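Local coordinates for protein acyltransferase (Streptococcus pneumoniae, PDB 5UG1) that is the catalytic domain of the peptidoglycan O-acetyltransferase OatA, and probably transfers acetyl groups to hydroxyls of cell-wall peptidoglycan, at residues Gln33-Met45 and Lys56-Glu68. Residues are numbered along the deposited sequence; the frame is centred on the assembly and turned at random.
Sequences QVSVTTKTANEIM and KTVVIATGVNNPE. With 03S (methanesulfonic acid), chain B.
Thr38 OG1 and Thr62 OG1 share a hydrogen bond of 2.9 Å where the first turn of helix 38-50 meets the chain just past the C-terminal end of strand 57-61. Thr62 OG1 sits between its backbone N and carbonyl carbon (chi1 62°), which leaves CG2 beside the backbone N, where it meets Val36 CG1 at 3.7 Å and Ala41 CB. Further along the helix, Ala41 rests loosely on Ile60 and Met45 on Val58. Beyond the strand, Asn65 ND2 reaches back to the loop before the helix, giving a weak bond to Val36 O (3.3 Å) and a short, strongly bent and weak one to O12 of the methylsulfonyl adduct, modelled as methanesulfonic acid (2.6 Å, 117°). Thr37 CG2 packs 3.9 Å from Asn65 CB. Two waters tie the loops together: one links Val36 O to Gly63 N and Asn65 N, the other accepts from Thr38 N and donates to Asn65 O. Thr37, the N-cap, takes a bond from Thr40 N on its OG1 and returns one from its own N to Thr40 OG1, a capping box. Trp74 of helix 70-80 touches Thr38, Ile60 and Thr62. Ser12 N is also hydrogen-bonded to the adduct, consistent with an oxyanion hole as in SGNH-type hydrolases, at the C-terminal ends of the parallel strands.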
# COMPACT_ATOMS: atom_id res chain seq x y z
N GLN A 33 -5.01 -9.71 -2.57
CA GLN A 33 -4.92 -10.94 -3.35
C GLN A 33 -3.59 -11.08 -4.04
O GLN A 33 -2.88 -10.13 -4.22
CB GLN A 33 -6.02 -11.01 -4.42
CG GLN A 33 -7.38 -10.59 -3.97
CD GLN A 33 -8.30 -10.39 -5.13
OE1 GLN A 33 -8.70 -11.34 -5.79
NE2 GLN A 33 -8.64 -9.15 -5.40
N VAL A 34 -3.26 -12.28 -4.45
CA VAL A 34 -1.93 -12.58 -4.91
C VAL A 34 -1.43 -11.77 -6.09
O VAL A 34 -0.37 -11.23 -6.03
CB VAL A 34 -1.71 -14.08 -5.17
CG1 VAL A 34 -0.28 -14.33 -5.53
CG2 VAL A 34 -2.10 -14.89 -3.96
N SER A 35 -2.19 -11.71 -7.15
CA SER A 35 -1.74 -11.07 -8.36
C SER A 35 -2.12 -9.61 -8.56
O SER A 35 -2.00 -9.10 -9.62
CB SER A 35 -2.24 -11.84 -9.55
OG SER A 35 -1.40 -12.92 -9.74
N VAL A 36 -2.53 -8.94 -7.52
CA VAL A 36 -3.01 -7.57 -7.70
C VAL A 36 -1.85 -6.64 -8.06
O VAL A 36 -0.78 -6.68 -7.46
CB VAL A 36 -3.76 -7.12 -6.44
CG1 VAL A 36 -4.03 -5.61 -6.46
CG2 VAL A 36 -5.07 -7.91 -6.34
N THR A 37 -2.07 -5.83 -9.09
CA THR A 37 -1.16 -4.77 -9.48
C THR A 37 -1.82 -3.42 -9.23
O THR A 37 -3.01 -3.32 -8.93
CB THR A 37 -0.77 -4.90 -10.95
OG1 THR A 37 -1.89 -4.57 -11.78
CG2 THR A 37 -0.33 -6.32 -11.26
N THR A 38 -1.02 -2.36 -9.35
CA THR A 38 -1.57 -1.02 -9.25
C THR A 38 -2.66 -0.80 -10.30
O THR A 38 -3.68 -0.14 -10.02
CB THR A 38 -0.46 0.00 -9.39
OG1 THR A 38 0.59 -0.33 -8.45
CG2 THR A 38 -1.00 1.43 -9.14
N LYS A 39 -2.47 -1.38 -11.49
CA LYS A 39 -3.47 -1.31 -12.55
C LYS A 39 -4.80 -1.89 -12.11
O LYS A 39 -5.84 -1.23 -12.22
CB LYS A 39 -2.95 -2.03 -13.79
CG LYS A 39 -3.82 -1.89 -15.04
CD LYS A 39 -3.32 -2.86 -16.12
CE LYS A 39 -4.22 -2.86 -17.35
NZ LYS A 39 -5.65 -3.10 -17.01
N THR A 40 -4.80 -3.13 -11.60
CA THR A 40 -6.07 -3.75 -11.23
C THR A 40 -6.63 -3.14 -9.95
O THR A 40 -7.85 -3.10 -9.77
CB THR A 40 -5.94 -5.28 -11.09
OG1 THR A 40 -5.03 -5.60 -10.04
CG2 THR A 40 -5.44 -5.91 -12.38
N ALA A 41 -5.76 -2.66 -9.06
CA ALA A 41 -6.22 -1.95 -7.87
C ALA A 41 -7.00 -0.69 -8.23
O ALA A 41 -7.98 -0.34 -7.56
CB ALA A 41 -5.03 -1.60 -6.97
N ASN A 42 -6.54 0.02 -9.27
CA ASN A 42 -7.28 1.16 -9.81
C ASN A 42 -8.69 0.75 -10.22
O ASN A 42 -9.67 1.43 -9.91
CB ASN A 42 -6.51 1.73 -11.01
CG ASN A 42 -6.84 3.20 -11.29
OD1 ASN A 42 -7.82 3.73 -10.78
ND2 ASN A 42 -6.01 3.85 -12.12
N GLU A 43 -8.80 -0.37 -10.94
CA GLU A 43 -10.10 -0.87 -11.38
C GLU A 43 -10.95 -1.33 -10.20
O GLU A 43 -12.14 -1.02 -10.13
CB GLU A 43 -9.89 -2.00 -12.39
CG GLU A 43 -9.14 -1.56 -13.67
CD GLU A 43 -8.46 -2.73 -14.38
OE1 GLU A 43 -8.49 -3.86 -13.82
OE2 GLU A 43 -7.90 -2.54 -15.48
N ILE A 44 -10.34 -2.05 -9.25
CA ILE A 44 -11.04 -2.47 -8.03
C ILE A 44 -11.55 -1.26 -7.25
O ILE A 44 -12.69 -1.26 -6.76
CB ILE A 44 -10.12 -3.34 -7.15
CG1 ILE A 44 -9.80 -4.67 -7.85
CG2 ILE A 44 -10.75 -3.61 -5.77
CD1 ILE A 44 -8.79 -5.53 -7.10
N MET A 45 -10.71 -0.22 -7.14
CA MET A 45 -11.09 1.00 -6.42
C MET A 45 -12.37 1.61 -6.99
O MET A 45 -13.33 1.88 -6.25
CB MET A 45 -9.96 2.02 -6.47
CG MET A 45 -10.29 3.30 -5.69
SD MET A 45 -9.01 4.56 -5.83
CE MET A 45 -9.12 4.95 -7.58
N LYS A 56 -14.32 5.85 3.33
CA LYS A 56 -13.63 7.13 3.22
C LYS A 56 -12.13 6.96 2.96
O LYS A 56 -11.57 7.63 2.09
CB LYS A 56 -13.84 7.96 4.49
CG LYS A 56 -13.20 9.33 4.38
CD LYS A 56 -13.38 10.13 5.63
CE LYS A 56 -12.20 9.97 6.55
NZ LYS A 56 -12.36 10.79 7.80
N THR A 57 -11.47 6.10 3.71
CA THR A 57 -10.03 5.95 3.59
C THR A 57 -9.71 4.73 2.74
O THR A 57 -10.18 3.62 3.03
CB THR A 57 -9.37 5.85 4.97
OG1 THR A 57 -9.88 6.89 5.82
CG2 THR A 57 -7.88 6.01 4.85
N VAL A 58 -8.91 4.94 1.70
CA VAL A 58 -8.52 3.91 0.75
C VAL A 58 -7.02 3.68 0.88
O VAL A 58 -6.22 4.63 0.79
CB VAL A 58 -8.89 4.31 -0.69
CG1 VAL A 58 -8.63 3.16 -1.66
CG2 VAL A 58 -10.34 4.79 -0.76
N VAL A 59 -6.62 2.43 1.08
CA VAL A 59 -5.21 2.07 1.16
C VAL A 59 -4.86 1.25 -0.07
O VAL A 59 -5.44 0.17 -0.29
CB VAL A 59 -4.88 1.31 2.45
CG1 VAL A 59 -3.37 1.14 2.56
CG2 VAL A 59 -5.44 2.05 3.67
N ILE A 60 -3.92 1.75 -0.87
CA ILE A 60 -3.45 1.08 -2.08
C ILE A 60 -2.10 0.46 -1.74
O ILE A 60 -1.09 1.16 -1.65
CB ILE A 60 -3.35 2.05 -3.27
CG1 ILE A 60 -4.68 2.74 -3.55
CG2 ILE A 60 -2.83 1.30 -4.54
CD1 ILE A 60 -5.90 1.79 -3.76
N ALA A 61 -2.08 -0.85 -1.52
CA ALA A 61 -0.88 -1.56 -1.09
C ALA A 61 -0.40 -2.46 -2.23
O ALA A 61 -0.53 -3.69 -2.20
CB ALA A 61 -1.15 -2.35 0.20
N THR A 62 0.18 -1.83 -3.25
CA THR A 62 0.61 -2.48 -4.48
C THR A 62 1.91 -1.83 -4.94
O THR A 62 2.34 -0.81 -4.40
CB THR A 62 -0.42 -2.35 -5.60
OG1 THR A 62 -0.60 -0.96 -5.91
CG2 THR A 62 -1.78 -2.98 -5.24
N GLY A 63 2.47 -2.34 -6.00
CA GLY A 63 3.58 -1.68 -6.63
C GLY A 63 4.75 -2.53 -7.01
O GLY A 63 5.48 -2.21 -7.88
N VAL A 64 4.92 -3.65 -6.35
CA VAL A 64 6.00 -4.54 -6.63
C VAL A 64 5.70 -5.45 -7.82
O VAL A 64 6.57 -5.82 -8.50
CB VAL A 64 6.43 -5.34 -5.39
CG1 VAL A 64 5.54 -6.52 -5.15
CG2 VAL A 64 7.88 -5.72 -5.44
N ASN A 65 4.46 -5.80 -8.07
CA ASN A 65 4.09 -6.58 -9.25
C ASN A 65 3.96 -5.68 -10.48
O ASN A 65 3.26 -4.76 -10.45
CB ASN A 65 2.75 -7.27 -9.02
CG ASN A 65 2.84 -8.48 -8.17
OD1 ASN A 65 3.87 -9.10 -8.03
ND2 ASN A 65 1.72 -8.85 -7.59
N ASN A 66 4.63 -5.99 -11.57
CA ASN A 66 4.52 -5.21 -12.78
C ASN A 66 4.94 -3.73 -12.60
O ASN A 66 4.17 -2.87 -12.86
CB ASN A 66 3.06 -5.30 -13.27
CG ASN A 66 2.77 -6.53 -14.08
OD1 ASN A 66 3.50 -7.50 -14.05
ND2 ASN A 66 1.69 -6.49 -14.84
N PRO A 67 6.13 -3.43 -12.11
CA PRO A 67 6.44 -2.04 -11.75
C PRO A 67 6.72 -1.14 -12.94
O PRO A 67 6.80 0.08 -12.76
CB PRO A 67 7.69 -2.19 -10.87
CG PRO A 67 8.42 -3.37 -11.52
CD PRO A 67 7.31 -4.31 -11.99
N GLU A 68 6.86 -1.70 -14.15
CA GLU A 68 7.42 -0.93 -15.26
C GLU A 68 6.60 0.32 -15.56
O GLU A 68 7.16 1.38 -15.86
CB GLU A 68 7.54 -1.81 -16.50
CG GLU A 68 8.27 -1.15 -17.67
CD GLU A 68 7.34 -0.39 -18.62
OE1 GLU A 68 6.11 -0.66 -18.62
OE2 GLU A 68 7.85 0.46 -19.39
S10 03S B . 3.18 -10.55 -4.57
O11 03S B . 4.53 -10.03 -4.26
O12 03S B . 2.33 -9.44 -5.08
C13 03S B . 3.29 -11.73 -5.73
O HOH W 1 1.94 -5.05 -6.59
O HOH W 2 1.87 -2.56 -10.26